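Local coordinates for UPF0130 protein PH1069 (Pyrococcus horikoshii, PDB 2IT2) that probably methylates N4 of a wyosine precursor in tRNA(Phe), using S-adenosyl-L-methionine as methyl donor, at the interface of chains A and B. Coordinates in Å, arbitrary orientation; residue numbers count along the deposited sequence, not the author numbering. Chains: chain A/B, UPF0130 protein PH1069.

The interface of chains A and B. Residues chain A 100, 152-156; chain B 152-155, 180.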
loop_
_atom_site.group_PDB
_atom_site.type_symbol
_atom_site.label_atom_id
_atom_site.label_comp_id
_atom_site.label_asym_id
_atom_site.label_seq_id
_atom_site.Cartn_x
_atom_site.Cartn_y
_atom_site.Cartn_z
ATOM N N TRP A 100 -8.191 -11.944 11.468
ATOM C CA TRP A 100 -8.154 -10.564 10.974
ATOM C C TRP A 100 -9.443 -10.103 10.287
ATOM O O TRP A 100 -10.149 -10.889 9.650
ATOM C CB TRP A 100 -7.027 -10.384 9.934
ATOM C CG TRP A 100 -5.642 -10.606 10.453
ATOM C CD1 TRP A 100 -4.990 -11.799 10.564
ATOM C CD2 TRP A 100 -4.740 -9.606 10.934
ATOM N NE1 TRP A 100 -3.734 -11.606 11.084
ATOM C CE2 TRP A 100 -3.550 -10.260 11.327
ATOM C CE3 TRP A 100 -4.808 -8.208 11.085
ATOM C CZ2 TRP A 100 -2.445 -9.582 11.850
ATOM C CZ3 TRP A 100 -3.713 -7.528 11.604
ATOM C CH2 TRP A 100 -2.548 -8.218 11.985
ATOM N N ARG A 152 -6.809 1.267 3.263
ATOM C CA ARG A 152 -6.736 -0.145 3.648
ATOM C C ARG A 152 -6.821 -0.311 5.176
ATOM O O ARG A 152 -6.425 0.582 5.926
ATOM C CB ARG A 152 -5.421 -0.743 3.123
ATOM C CG ARG A 152 -5.124 -2.161 3.572
ATOM C CD ARG A 152 -3.729 -2.595 3.131
ATOM N NE ARG A 152 -3.327 -3.850 3.760
ATOM C CZ ARG A 152 -2.115 -4.387 3.657
ATOM N NH1 ARG A 152 -1.173 -3.778 2.947
ATOM N NH2 ARG A 152 -1.843 -5.532 4.267
HETATM N N MSE A 153 -7.349 -1.446 5.637
HETATM C CA MSE A 153 -7.456 -1.706 7.074
HETATM C C MSE A 153 -7.159 -3.172 7.402
HETATM O O MSE A 153 -7.633 -4.067 6.707
HETATM C CB MSE A 153 -8.855 -1.341 7.607
HETATM C CG MSE A 153 -8.937 -1.364 9.156
HETATM SE SE MSE A 153 -10.655 -1.010 10.013
HETATM C CE MSE A 153 -11.382 -0.109 8.495
ATOM N N ASP A 154 -6.368 -3.400 8.454
ATOM C CA ASP A 154 -5.996 -4.751 8.906
ATOM C C ASP A 154 -6.150 -4.821 10.449
ATOM O O ASP A 154 -5.232 -4.476 11.200
ATOM C CB ASP A 154 -4.542 -5.075 8.503
ATOM C CG ASP A 154 -4.345 -5.167 6.988
ATOM O OD1 ASP A 154 -4.638 -4.184 6.280
ATOM O OD2 ASP A 154 -3.879 -6.223 6.506
ATOM N N VAL A 155 -7.305 -5.279 10.919
ATOM C CA VAL A 155 -7.576 -5.327 12.357
ATOM C C VAL A 155 -7.484 -6.709 13.007
ATOM O O VAL A 155 -8.186 -7.636 12.622
ATOM C CB VAL A 155 -8.978 -4.757 12.641
ATOM C CG1 VAL A 155 -9.173 -4.560 14.122
ATOM C CG2 VAL A 155 -9.161 -3.455 11.885
ATOM N N LEU A 156 -6.638 -6.849 14.022
ATOM C CA LEU A 156 -6.497 -8.144 14.672
ATOM C C LEU A 156 -7.662 -8.338 15.622
ATOM O O LEU A 156 -7.852 -7.527 16.519
ATOM C CB LEU A 156 -5.173 -8.201 15.420
ATOM C CG LEU A 156 -4.928 -9.498 16.181
ATOM C CD1 LEU A 156 -4.589 -10.618 15.213
ATOM C CD2 LEU A 156 -3.796 -9.283 17.153
ATOM N N ARG B 152 1.150 -4.874 8.155
ATOM C CA ARG B 152 0.632 -3.681 8.812
ATOM C C ARG B 152 -0.470 -4.067 9.785
ATOM O O ARG B 152 -0.968 -5.196 9.763
ATOM C CB ARG B 152 0.074 -2.694 7.789
ATOM C CG ARG B 152 -1.150 -3.204 7.050
ATOM C CD ARG B 152 -1.667 -2.171 6.050
ATOM N NE ARG B 152 -2.251 -1.007 6.710
ATOM C CZ ARG B 152 -2.574 0.125 6.089
ATOM N NH1 ARG B 152 -2.367 0.248 4.785
ATOM N NH2 ARG B 152 -3.115 1.129 6.765
HETATM N N MSE B 153 -0.832 -3.123 10.645
HETATM C CA MSE B 153 -1.892 -3.337 11.621
HETATM C C MSE B 153 -2.543 -1.998 11.925
HETATM O O MSE B 153 -1.892 -0.945 11.906
HETATM C CB MSE B 153 -1.347 -3.964 12.912
HETATM C CG MSE B 153 -2.436 -4.275 13.954
HETATM SE SE MSE B 153 -1.957 -5.681 15.220
HETATM C CE MSE B 153 -0.092 -5.301 15.295
ATOM N N ASP B 154 -3.843 -2.068 12.188
ATOM C CA ASP B 154 -4.669 -0.915 12.496
ATOM C C ASP B 154 -5.669 -1.394 13.530
ATOM O O ASP B 154 -6.647 -2.061 13.177
ATOM C CB ASP B 154 -5.452 -0.466 11.259
ATOM C CG ASP B 154 -4.573 -0.269 10.043
ATOM O OD1 ASP B 154 -3.858 0.747 9.987
ATOM O OD2 ASP B 154 -4.598 -1.129 9.132
ATOM N N VAL B 155 -5.417 -1.085 14.798
ATOM C CA VAL B 155 -6.317 -1.477 15.879
ATOM C C VAL B 155 -6.853 -0.257 16.626
ATOM O O VAL B 155 -6.097 0.607 17.082
ATOM C CB VAL B 155 -5.612 -2.403 16.888
ATOM C CG1 VAL B 155 -6.540 -2.682 18.057
ATOM C CG2 VAL B 155 -5.199 -3.703 16.204
ATOM N N GLN B 180 5.922 -8.109 13.712
ATOM C CA GLN B 180 5.951 -7.447 12.417
ATOM C C GLN B 180 7.198 -6.569 12.309
ATOM O O GLN B 180 7.886 -6.583 11.289
ATOM C CB GLN B 180 4.671 -6.623 12.210
ATOM C CG GLN B 180 3.405 -7.473 12.104
ATOM C CD GLN B 180 2.141 -6.641 11.974
ATOM O OE1 GLN B 180 1.965 -5.651 12.686
ATOM N NE2 GLN B 180 1.247 -7.045 11.078
#
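A:Asp154 and B:Asp154 meet across the chain boundary through two hydrogen bonds that are not equivalent. The amide N of A:Asp154 reaches carboxylate OD2 of B:Asp154 at 3.0 Å, on that oxygen's anti lone pair. In return, the amide N of B:Asp154 donates to the backbone O of A:Asp154, also 3.0 Å away.

A:Arg152, extended with CG anti to its backbone N (chi1 174°), grips its own A:Asp154 side-on: NE lies 2.9 Å from OD1, on the syn side, and NH2 hydrogen-bonds to OD2 from above the carboxylate plane. The aliphatic stem of B:Arg152 lies against the guanidinium of A:Arg152, CD sitting over its centre at 3.3 Å from CZ, the two arginine side chains running past each other in opposite directions. A longer salt bridge joins NE of B:Arg152 to OD1 of A:Asp154 (4.0 Å), which probably eases the repulsion between the arginines. An alanine in place of A:Arg152 would probably leave the A:Asp154 carboxylate without its two-nitrogen partner and free to turn, and B:Arg152 CD without the flat group it packs on.

Apolar contact is lighter: SE of selenomethionine B:Met153 touches CB of A:Leu156 at 4.1 Å, near the rim of A:Trp100. Separately, B:Gln180 NE2, hydrogen-bonded to the backbone O of B:Arg152, comes near CH2 of A:Trp100, tip to tip.

The patch joins loop residue 152 and the start of strand 153-159 in both chains, beside strand 98-104 of A and helix 167-194 of B; the structure alone does not show whether this dimer is biological.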